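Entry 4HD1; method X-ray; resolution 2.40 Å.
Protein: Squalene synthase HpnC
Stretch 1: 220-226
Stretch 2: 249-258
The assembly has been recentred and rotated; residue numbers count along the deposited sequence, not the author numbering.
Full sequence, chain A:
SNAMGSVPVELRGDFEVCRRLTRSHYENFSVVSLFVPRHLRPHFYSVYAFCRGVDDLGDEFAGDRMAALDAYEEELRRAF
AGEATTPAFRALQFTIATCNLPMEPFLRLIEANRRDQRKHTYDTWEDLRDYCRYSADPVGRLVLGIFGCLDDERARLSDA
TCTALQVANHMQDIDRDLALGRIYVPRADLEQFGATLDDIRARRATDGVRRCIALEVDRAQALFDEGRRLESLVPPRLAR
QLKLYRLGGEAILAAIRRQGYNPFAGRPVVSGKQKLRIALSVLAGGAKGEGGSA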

# COMPACT_ATOMS: atom_id res chain seq x y z
N ALA A 220 1.53 -15.84 -0.76
CA ALA A 220 0.56 -14.76 -0.95
C ALA A 220 -0.87 -15.29 -0.99
O ALA A 220 -1.78 -14.68 -0.42
CB ALA A 220 0.89 -13.96 -2.22
N GLN A 221 -1.05 -16.44 -1.65
CA GLN A 221 -2.36 -17.10 -1.67
C GLN A 221 -2.81 -17.47 -0.25
O GLN A 221 -3.98 -17.27 0.10
CB GLN A 221 -2.33 -18.32 -2.59
CG GLN A 221 -3.70 -18.95 -2.85
CD GLN A 221 -4.67 -17.99 -3.53
OE1 GLN A 221 -4.47 -17.60 -4.69
NE2 GLN A 221 -5.73 -17.63 -2.82
N ALA A 222 -1.89 -17.98 0.56
CA ALA A 222 -2.18 -18.32 1.96
C ALA A 222 -2.55 -17.07 2.76
O ALA A 222 -3.42 -17.12 3.63
CB ALA A 222 -0.99 -19.03 2.60
N LEU A 223 -1.88 -15.96 2.45
CA LEU A 223 -2.21 -14.68 3.09
C LEU A 223 -3.59 -14.15 2.68
O LEU A 223 -4.35 -13.67 3.53
CB LEU A 223 -1.10 -13.65 2.86
CG LEU A 223 0.19 -13.93 3.64
CD1 LEU A 223 1.34 -13.07 3.11
CD2 LEU A 223 0.00 -13.75 5.15
N PHE A 224 -3.92 -14.24 1.40
CA PHE A 224 -5.29 -13.97 0.94
C PHE A 224 -6.32 -14.82 1.69
O PHE A 224 -7.30 -14.29 2.20
CB PHE A 224 -5.43 -14.16 -0.58
CG PHE A 224 -4.92 -12.99 -1.37
CD1 PHE A 224 -5.38 -11.70 -1.12
CD2 PHE A 224 -3.97 -13.18 -2.38
CE1 PHE A 224 -4.91 -10.62 -1.84
CE2 PHE A 224 -3.49 -12.10 -3.11
CZ PHE A 224 -3.96 -10.82 -2.84
N ASP A 225 -6.08 -16.14 1.77
CA ASP A 225 -6.97 -17.07 2.47
C ASP A 225 -7.20 -16.69 3.92
O ASP A 225 -8.32 -16.74 4.41
CB ASP A 225 -6.42 -18.50 2.41
CG ASP A 225 -6.39 -19.07 1.00
OD1 ASP A 225 -6.91 -18.41 0.07
OD2 ASP A 225 -5.83 -20.18 0.83
N GLU A 226 -6.14 -16.30 4.62
CA GLU A 226 -6.25 -15.81 5.99
C GLU A 226 -6.96 -14.45 6.05
O GLU A 226 -7.78 -14.21 6.94
CB GLU A 226 -4.87 -15.74 6.65
CG GLU A 226 -4.90 -15.62 8.16
CD GLU A 226 -3.56 -15.23 8.78
OE1 GLU A 226 -2.53 -15.20 8.06
OE2 GLU A 226 -3.53 -14.96 10.00
N GLY A 249 -6.09 -9.33 -6.51
CA GLY A 249 -4.84 -9.96 -6.09
C GLY A 249 -4.76 -11.42 -6.47
O GLY A 249 -3.72 -11.89 -6.93
N GLU A 250 -5.86 -12.14 -6.29
CA GLU A 250 -5.93 -13.56 -6.64
C GLU A 250 -5.77 -13.74 -8.14
O GLU A 250 -5.11 -14.69 -8.59
CB GLU A 250 -7.23 -14.19 -6.16
CG GLU A 250 -7.28 -14.47 -4.66
CD GLU A 250 -8.54 -15.20 -4.22
OE1 GLU A 250 -9.63 -14.95 -4.78
OE2 GLU A 250 -8.43 -16.05 -3.30
N ALA A 251 -6.37 -12.84 -8.91
CA ALA A 251 -6.27 -12.89 -10.37
C ALA A 251 -4.85 -12.63 -10.86
O ALA A 251 -4.45 -13.15 -11.90
CB ALA A 251 -7.25 -11.93 -11.01
N ILE A 252 -4.10 -11.83 -10.11
CA ILE A 252 -2.69 -11.59 -10.44
C ILE A 252 -1.89 -12.88 -10.27
O ILE A 252 -1.09 -13.25 -11.14
CB ILE A 252 -2.07 -10.42 -9.63
CG1 ILE A 252 -2.65 -9.09 -10.11
CG2 ILE A 252 -0.54 -10.41 -9.76
CD1 ILE A 252 -2.32 -7.89 -9.23
N LEU A 253 -2.13 -13.58 -9.16
CA LEU A 253 -1.49 -14.87 -8.89
C LEU A 253 -1.84 -15.89 -9.96
O LEU A 253 -0.98 -16.63 -10.43
CB LEU A 253 -1.89 -15.40 -7.51
CG LEU A 253 -1.53 -14.56 -6.27
CD1 LEU A 253 -1.98 -15.29 -5.01
CD2 LEU A 253 -0.04 -14.22 -6.21
N ALA A 254 -3.12 -15.91 -10.35
CA ALA A 254 -3.62 -16.86 -11.34
C ALA A 254 -2.97 -16.66 -12.71
O ALA A 254 -2.69 -17.64 -13.40
CB ALA A 254 -5.14 -16.76 -11.44
N ALA A 255 -2.72 -15.41 -13.09
CA ALA A 255 -2.03 -15.11 -14.35
C ALA A 255 -0.55 -15.53 -14.31
O ALA A 255 0.00 -15.95 -15.33
CB ALA A 255 -2.15 -13.64 -14.69
N ILE A 256 0.07 -15.42 -13.13
CA ILE A 256 1.46 -15.86 -12.93
C ILE A 256 1.56 -17.38 -13.08
O ILE A 256 2.45 -17.89 -13.77
CB ILE A 256 2.02 -15.38 -11.57
CG1 ILE A 256 2.22 -13.86 -11.58
CG2 ILE A 256 3.33 -16.08 -11.23
CD1 ILE A 256 2.36 -13.24 -10.21
N ARG A 257 0.62 -18.09 -12.45
CA ARG A 257 0.51 -19.54 -12.58
C ARG A 257 0.30 -19.95 -14.03
O ARG A 257 0.92 -20.90 -14.51
CB ARG A 257 -0.63 -20.07 -11.71
CG ARG A 257 -0.43 -19.86 -10.22
CD ARG A 257 -1.27 -20.81 -9.40
NE ARG A 257 -1.36 -20.38 -8.01
CZ ARG A 257 -2.31 -19.59 -7.53
NH1 ARG A 257 -3.27 -19.15 -8.32
NH2 ARG A 257 -2.30 -19.25 -6.25
N ARG A 258 -0.57 -19.22 -14.73
CA ARG A 258 -0.89 -19.46 -16.13
C ARG A 258 0.24 -18.97 -17.06
O ARG A 258 0.09 -18.97 -18.28
CB ARG A 258 -2.20 -18.75 -16.48
CG ARG A 258 -2.80 -19.07 -17.84
CD ARG A 258 -3.55 -17.87 -18.40
NE ARG A 258 -4.55 -17.36 -17.46
CZ ARG A 258 -4.62 -16.09 -17.04
NH1 ARG A 258 -3.75 -15.18 -17.47
NH2 ARG A 258 -5.58 -15.74 -16.19

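A primary amide is an economical connector between helices, because one group both donates and accepts hydrogen bonds, and Gln221 of squalene synthase HpnC illustrates the principle well. Its carbonyl oxygen OE1 accepts a hydrogen bond from NH2 of Arg257 at 3.1 Å, nearly straight at 167°, with the oxygen lying at the edge of the guanidinium, near its plane, where the N-H groups point. On the nitrogen side, Gln221 NE2 donates to OE2 of Glu250 across the interface at 3.2 Å and to OD1 of Asp225 within its own helix, also at 3.2 Å. The amide thus reaches two residues of the second helix, Glu250 and Arg257, which lie about two turns apart. Its two donated bonds also temper an unfavourable pairing: the carboxylate oxygens Asp225 OD1 and Glu250 OE2 carry like charges only 4.4 Å apart, and Gln221 NE2 donates to both, bridging them from one side.

This network spans two helical segments that run roughly antiparallel, at 155°, with their axes 10.5 Å apart at closest approach. Gln221 and Glu250 mark the register, their CA atoms separated by 7.1 Å. The CA-to-CB bonds of both point sideways, yet the ends of both side chains come nearer, Gln221 folding at chi2 (p) and Glu250 staying extended there (t), so that the amide and carboxylate meet.

Beside the polar contacts lies an apolar layer. Leu253 points toward the first helix and receives Ala220 and Phe224: its CD2 sits 4.1 Å from Ala220 CB, while Leu253 CD1 approaches the edge of the Phe224 ring, 3.9 Å from Phe224 CD2. The ring extends on to Gly249, where Phe224 CZ comes within 3.5 Å of the glycine CA. Here absence matters as much as presence, since an ideal CB on Gly249 would fall 2.1 Å from Phe224 CZ, a clash. The bare backbone leaves the space that the aromatic ring occupies.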